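Local coordinates for putative NTP pyrophosphohydrolase (Exiguobacterium sibiricum 255-15, PDB 3NL9) that probably hydrolyses nucleoside triphosphates to monophosphate and pyrophosphate, as a member of the all-alpha NTP pyrophosphohydrolases related to phosphoribosyl-ATP pyrophosphohydrolase, at the interface of chains A and B. Coordinates in Å, arbitrary orientation; residue numbers count along the deposited sequence, not the author numbering. Chains: chain A/B, putative NTP pyrophosphohydrolase.

Contact 1: the interface of chains A and B. Residues chain A 11, 120, 123-124, 127; chain B 99-100, 103.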
loop_
_atom_site.group_PDB
_atom_site.type_symbol
_atom_site.label_atom_id
_atom_site.label_comp_id
_atom_site.label_asym_id
_atom_site.label_seq_id
_atom_site.Cartn_x
_atom_site.Cartn_y
_atom_site.Cartn_z
ATOM N N VAL A 11 -7.527 10.455 -5.603
ATOM C CA VAL A 11 -7.045 9.556 -6.660
ATOM C C VAL A 11 -8.093 9.314 -7.725
ATOM O O VAL A 11 -7.766 9.211 -8.888
ATOM C CB VAL A 11 -6.542 8.208 -6.151
ATOM C CG1 VAL A 11 -6.023 7.331 -7.352
ATOM C CG2 VAL A 11 -5.461 8.435 -5.178
ATOM N N PHE A 120 0.748 13.080 1.250
ATOM C CA PHE A 120 -0.175 12.700 0.172
ATOM C C PHE A 120 -0.700 13.976 -0.553
ATOM O O PHE A 120 -0.795 14.002 -1.767
ATOM C CB PHE A 120 -1.361 11.871 0.732
ATOM C CG PHE A 120 -2.429 11.558 -0.301
ATOM C CD1 PHE A 120 -3.403 12.470 -0.592
ATOM C CD2 PHE A 120 -2.433 10.338 -0.965
ATOM C CE1 PHE A 120 -4.376 12.199 -1.520
ATOM C CE2 PHE A 120 -3.436 10.038 -1.909
ATOM C CZ PHE A 120 -4.393 10.965 -2.187
ATOM N N VAL A 123 1.780 15.203 -3.115
ATOM C CA VAL A 123 1.819 14.295 -4.290
ATOM C C VAL A 123 0.594 14.552 -5.146
ATOM O O VAL A 123 0.681 14.712 -6.367
ATOM C CB VAL A 123 1.915 12.796 -3.847
ATOM C CG1 VAL A 123 1.706 11.841 -5.011
ATOM C CG2 VAL A 123 3.280 12.505 -3.256
ATOM N N GLN A 124 -0.566 14.609 -4.505
ATOM C CA GLN A 124 -1.812 14.910 -5.224
ATOM C C GLN A 124 -1.771 16.202 -6.024
ATOM O O GLN A 124 -2.220 16.249 -7.192
ATOM C CB GLN A 124 -2.991 14.986 -4.217
ATOM C CG GLN A 124 -4.343 15.384 -4.855
ATOM C CD GLN A 124 -4.834 14.348 -5.842
ATOM O OE1 GLN A 124 -4.335 13.222 -5.886
ATOM N NE2 GLN A 124 -5.876 14.685 -6.568
ATOM N N ASN A 127 0.632 15.995 -8.992
ATOM C CA ASN A 127 0.050 15.162 -10.007
ATOM C C ASN A 127 -0.958 15.993 -10.803
ATOM O O ASN A 127 -0.932 15.987 -12.041
ATOM C CB ASN A 127 -0.647 13.938 -9.379
ATOM C CG ASN A 127 0.304 12.773 -9.118
ATOM O OD1 ASN A 127 1.491 12.841 -9.451
ATOM N ND2 ASN A 127 -0.236 11.668 -8.571
ATOM N N THR B 99 4.312 7.131 0.528
ATOM C CA THR B 99 3.217 8.001 0.011
ATOM C C THR B 99 2.820 7.562 -1.378
ATOM O O THR B 99 1.620 7.471 -1.677
ATOM C CB THR B 99 3.598 9.511 0.034
ATOM O OG1 THR B 99 3.954 9.894 1.379
ATOM C CG2 THR B 99 2.435 10.404 -0.414
ATOM N N ASP B 100 3.794 7.349 -2.269
ATOM C CA ASP B 100 3.447 6.799 -3.587
ATOM C C ASP B 100 2.757 5.412 -3.486
ATOM O O ASP B 100 1.828 5.146 -4.220
ATOM C CB ASP B 100 4.649 6.736 -4.543
ATOM C CG ASP B 100 5.112 8.120 -5.055
ATOM O OD1 ASP B 100 4.374 9.132 -4.950
ATOM O OD2 ASP B 100 6.263 8.184 -5.535
ATOM N N TYR B 103 -0.692 5.913 -2.665
ATOM C CA TYR B 103 -1.386 6.478 -3.847
ATOM C C TYR B 103 -1.817 5.357 -4.820
ATOM O O TYR B 103 -2.929 5.343 -5.383
ATOM C CB TYR B 103 -0.471 7.474 -4.591
ATOM C CG TYR B 103 -1.238 8.532 -5.349
ATOM C CD1 TYR B 103 -1.675 8.306 -6.633
ATOM C CD2 TYR B 103 -1.548 9.757 -4.759
ATOM C CE1 TYR B 103 -2.380 9.250 -7.315
ATOM C CE2 TYR B 103 -2.277 10.723 -5.447
ATOM C CZ TYR B 103 -2.671 10.462 -6.736
ATOM O OH TYR B 103 -3.366 11.346 -7.490
#

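Contact 2: the interface of chains A and B. Residues chain A 43, 46-47, 64, 67-68; chain B 71, 74-75.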
loop_
_atom_site.group_PDB
_atom_site.type_symbol
_atom_site.label_atom_id
_atom_site.label_comp_id
_atom_site.label_asym_id
_atom_site.label_seq_id
_atom_site.Cartn_x
_atom_site.Cartn_y
_atom_site.Cartn_z
ATOM N N GLU A 43 6.966 -1.508 -6.567
ATOM C CA GLU A 43 8.144 -0.683 -6.990
ATOM C C GLU A 43 8.413 0.373 -5.927
ATOM O O GLU A 43 9.572 0.645 -5.554
ATOM C CB GLU A 43 7.912 -0.019 -8.365
ATOM C CG GLU A 43 8.123 -0.951 -9.545
ATOM C CD GLU A 43 7.610 -0.407 -10.898
ATOM O OE1 GLU A 43 7.068 0.716 -10.968
ATOM O OE2 GLU A 43 7.757 -1.123 -11.906
ATOM N N VAL A 46 8.198 -1.696 -1.862
ATOM C CA VAL A 46 9.304 -2.647 -1.643
ATOM C C VAL A 46 10.635 -2.062 -2.121
ATOM O O VAL A 46 11.528 -1.866 -1.322
ATOM C CB VAL A 46 9.045 -4.023 -2.309
ATOM C CG1 VAL A 46 10.215 -5.009 -2.035
ATOM C CG2 VAL A 46 7.694 -4.597 -1.827
ATOM N N VAL A 47 10.779 -1.809 -3.421
ATOM C CA VAL A 47 12.111 -1.521 -3.981
ATOM C C VAL A 47 12.602 -0.141 -3.540
ATOM O O VAL A 47 13.662 -0.049 -2.914
ATOM C CB VAL A 47 12.169 -1.670 -5.533
ATOM C CG1 VAL A 47 13.583 -1.345 -6.061
ATOM C CG2 VAL A 47 11.727 -3.102 -5.977
ATOM N N ILE A 64 16.678 -7.231 -0.210
ATOM C CA ILE A 64 15.886 -7.651 -1.365
ATOM C C ILE A 64 15.786 -9.181 -1.367
ATOM O O ILE A 64 14.712 -9.708 -1.540
ATOM C CB ILE A 64 16.443 -7.075 -2.698
ATOM C CG1 ILE A 64 16.089 -5.574 -2.831
ATOM C CG2 ILE A 64 15.978 -7.882 -3.892
ATOM C CD1 ILE A 64 14.617 -5.217 -3.053
ATOM N N PHE A 67 13.372 -10.330 1.270
ATOM C CA PHE A 67 12.040 -10.030 0.738
ATOM C C PHE A 67 11.594 -11.107 -0.221
ATOM O O PHE A 67 10.473 -11.630 -0.090
ATOM C CB PHE A 67 11.965 -8.664 0.015
ATOM C CG PHE A 67 10.661 -8.462 -0.729
ATOM C CD1 PHE A 67 9.517 -8.083 -0.043
ATOM C CD2 PHE A 67 10.567 -8.740 -2.082
ATOM C CE1 PHE A 67 8.309 -7.936 -0.701
ATOM C CE2 PHE A 67 9.344 -8.619 -2.751
ATOM C CZ PHE A 67 8.216 -8.239 -2.055
ATOM N N LYS A 68 12.451 -11.431 -1.191
ATOM C CA LYS A 68 12.119 -12.444 -2.197
ATOM C C LYS A 68 11.804 -13.801 -1.607
ATOM O O LYS A 68 10.928 -14.502 -2.118
ATOM C CB LYS A 68 13.211 -12.563 -3.261
ATOM C CG LYS A 68 13.177 -11.361 -4.204
ATOM C CD LYS A 68 14.523 -11.004 -4.796
ATOM C CE LYS A 68 14.805 -11.704 -6.084
ATOM N NZ LYS A 68 16.158 -11.283 -6.607
ATOM N N LEU B 71 9.704 -6.556 -10.666
ATOM C CA LEU B 71 10.458 -6.379 -9.427
ATOM C C LEU B 71 11.953 -6.370 -9.726
ATOM O O LEU B 71 12.675 -5.479 -9.263
ATOM C CB LEU B 71 10.145 -7.496 -8.434
ATOM C CG LEU B 71 10.828 -7.488 -7.058
ATOM C CD1 LEU B 71 10.077 -6.553 -6.114
ATOM C CD2 LEU B 71 10.885 -8.924 -6.494
ATOM N N ALA B 74 13.209 -3.233 -11.390
ATOM C CA ALA B 74 13.186 -2.081 -10.512
ATOM C C ALA B 74 14.405 -2.108 -9.617
ATOM O O ALA B 74 15.017 -1.069 -9.409
ATOM C CB ALA B 74 11.880 -2.028 -9.677
ATOM N N VAL B 75 14.759 -3.285 -9.091
ATOM C CA VAL B 75 15.973 -3.428 -8.305
ATOM C C VAL B 75 17.203 -3.054 -9.148
ATOM O O VAL B 75 18.100 -2.368 -8.675
ATOM C CB VAL B 75 16.151 -4.864 -7.775
ATOM C CG1 VAL B 75 17.474 -4.989 -7.023
ATOM C CG2 VAL B 75 14.998 -5.264 -6.851
#

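Contact 3: the interface of chains A and B. Residues chain A 123, 156, 159; chain B 96, 99-100.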
loop_
_atom_site.group_PDB
_atom_site.type_symbol
_atom_site.label_atom_id
_atom_site.label_comp_id
_atom_site.label_asym_id
_atom_site.label_seq_id
_atom_site.Cartn_x
_atom_site.Cartn_y
_atom_site.Cartn_z
ATOM N N VAL A 123 1.780 15.203 -3.115
ATOM C CA VAL A 123 1.819 14.295 -4.290
ATOM C C VAL A 123 0.594 14.552 -5.146
ATOM O O VAL A 123 0.681 14.712 -6.367
ATOM C CB VAL A 123 1.915 12.796 -3.847
ATOM C CG1 VAL A 123 1.706 11.841 -5.011
ATOM C CG2 VAL A 123 3.280 12.505 -3.256
ATOM N N GLU A 156 9.250 16.208 -4.879
ATOM C CA GLU A 156 10.277 15.659 -3.949
ATOM C C GLU A 156 10.827 16.673 -2.934
ATOM O O GLU A 156 10.867 16.388 -1.728
ATOM C CB GLU A 156 11.433 14.951 -4.696
ATOM C CG GLU A 156 11.040 13.622 -5.348
ATOM C CD GLU A 156 10.284 13.781 -6.670
ATOM O OE1 GLU A 156 10.150 14.924 -7.179
ATOM O OE2 GLU A 156 9.847 12.747 -7.218
ATOM N N LEU A 159 8.103 17.459 -0.347
ATOM C CA LEU A 159 7.895 16.282 0.492
ATOM C C LEU A 159 8.983 16.300 1.533
ATOM O O LEU A 159 8.706 16.122 2.704
ATOM C CB LEU A 159 7.936 14.955 -0.308
ATOM C CG LEU A 159 6.786 14.648 -1.267
ATOM C CD1 LEU A 159 7.094 13.431 -2.238
ATOM C CD2 LEU A 159 5.480 14.418 -0.417
ATOM N N ASP B 96 8.665 9.318 1.165
ATOM C CA ASP B 96 8.343 9.460 -0.260
ATOM C C ASP B 96 7.791 8.157 -0.813
ATOM O O ASP B 96 6.762 8.149 -1.485
ATOM C CB ASP B 96 9.620 9.838 -1.019
ATOM C CG ASP B 96 9.376 10.281 -2.468
ATOM O OD1 ASP B 96 8.448 9.815 -3.151
ATOM O OD2 ASP B 96 10.183 11.106 -2.938
ATOM N N THR B 99 4.312 7.131 0.528
ATOM C CA THR B 99 3.217 8.001 0.011
ATOM C C THR B 99 2.820 7.562 -1.378
ATOM O O THR B 99 1.620 7.471 -1.677
ATOM C CB THR B 99 3.598 9.511 0.034
ATOM O OG1 THR B 99 3.954 9.894 1.379
ATOM C CG2 THR B 99 2.435 10.404 -0.414
ATOM N N ASP B 100 3.794 7.349 -2.269
ATOM C CA ASP B 100 3.447 6.799 -3.587
ATOM C C ASP B 100 2.757 5.412 -3.486
ATOM O O ASP B 100 1.828 5.146 -4.220
ATOM C CB ASP B 100 4.649 6.736 -4.543
ATOM C CG ASP B 100 5.112 8.120 -5.055
ATOM O OD1 ASP B 100 4.374 9.132 -4.950
ATOM O OD2 ASP B 100 6.263 8.184 -5.535
#

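Contact 1: the interface of chains A and B
B:Tyr103, on helix 87-112 of the all-alpha NTP pyrophosphohydrolase fold, inserts its ring between helices 7-17 and 117-128 of chain A. Its phenol OH donates a hydrogen bond to the side-chain carbonyl OE1 of A:Gln124 at 2.7 Å, meeting the C=O at 145° and tilted 25° from the carbonyl plane. OE1 lies at the ring's edge and in its plane, and the amide is nearly coplanar with the ring. A:Val11 caps one face, with methyl CG2 3.8 Å from the centroid of the B:Tyr103 ring in a CH-pi contact. On the opposite side of the ring, above its CZ-CE1 rim, stands the amide of A:Asn127, perpendicular to the ring, with ND2 3.3 Å from B:Tyr103 CZ. A:Phe120 crosses at about a right angle and brings CE2 to 3.4 Å from B:Tyr103 CD2 at the rim. One turn back, methyl CG2 of B:Thr99 rests 3.5 Å from A:Phe120 CA and 3.6 Å from A:Val123 CG2. The other branch of A:Val123, CG1, lies 3.8 Å from B:Asp100 OD1. Behind the hydrogen bond, a bend in the A:Gln124 chain (chi2 64°) brings its amide round to the phenol.

Contact 2: the interface of chains A and B
Helix packing of the all-alpha NTP pyrophosphohydrolase fold forms this patch: helix 57-79 of chain B lies against helices 31-52 and 57-79 of chain A. A:Val47 and B:Leu71 are central to it. Methyl CG2 of A:Val47, beside its own backbone N, reaches B:Leu71 CD1 at 3.8 Å and B:Ala74 CB at 3.9 Å. The other branch, CG1, stands anti to the backbone N (chi1 180°) and is thereby turned onto the partner's main chain, 3.7 Å from B:Ala74 O. The small side chain of B:Ala74 probably lets the helices come close here, and the methylene CG of A:Glu43 flanks its CB from one turn earlier on helix 31-52.

Both methyls of B:Leu71 approach the CE2 corner of the A:Phe67 ring, CD1 lying 4.0 Å from A:Phe67 CE2; CD2 also meets the aliphatic CG of A:Lys68 at 4.1 Å. Within chain A, CG1 of A:Val46 sits over the centre of the A:Phe67 ring, 3.5 Å above its plane, which probably limits the ring's rotation. A:Ile64 and B:Val75 approach tip to tip, with CD1 of the isoleucine 3.8 Å from CG2 of the valine. This apolar packing, repeated by the two-fold, probably serves as part of the hydrophobic core that holds the dimer of the deposited assembly together.

Contact 3: the interface of chains A and B
A:Leu159 and A:Glu156, one turn apart at the start of helix 156-170, close over B:Asp96 on helix 87-112. The van der Waals contacts come first. A:Leu159 crosses B:Asp96 at about a right angle and lays methyl CD1 against the carboxylate, 3.9 Å from its carbon CG. The methylene CG of A:Glu156 packs 3.6 Å from B:Asp96 OD2, so one carboxylate oxygen is flanked by carbon from both residues. B:Asp96 holds its carboxylate anti to the backbone N (chi1 -169°), which swings it toward helix 156-170. A:Val123 extends the van der Waals contacts to B:Thr99 and B:Asp100.

Of the acidic groups, A:Glu156 is bent at chi2 (78°), and its OE2 remains 4.6 Å from B:Asp96 OD2, with the two carboxylate planes 42° apart. Replacing B:Asp96 by an alanine removes the carboxylate against which A:Leu159 CD1 and A:Glu156 CG pack, and is likely to open a gap beneath the start of helix 156-170.

B:Asp96 and B:Asp100, one turn apart, probably belong to the acidic metal-binding motif typical of the family. The contact therefore probably docks the C-terminal helix of one chain beside helix 87-112 of the other, with its acidic pair, bordering the likely active site.

Contacts 1 and 3 are neighbours, their C-alpha centres about 7 Å apart, and share A:Val123, B:Thr99 and B:Asp100. Together they form one continuous surface in which helix 87-112 of chain B meets helices 7-17, 117-128 and 156-170 of chain A. Contact 2 lies about 20 Å from contact 1 and 18 Å from contact 3, and uses other helices, 31-52 and 57-79. Since the two-fold repeats each contact with the chains exchanged, the subunits are joined both through the bundle and by peripheral helices reaching across, consistent with a dimer, although the structure alone does not show that it forms in solution.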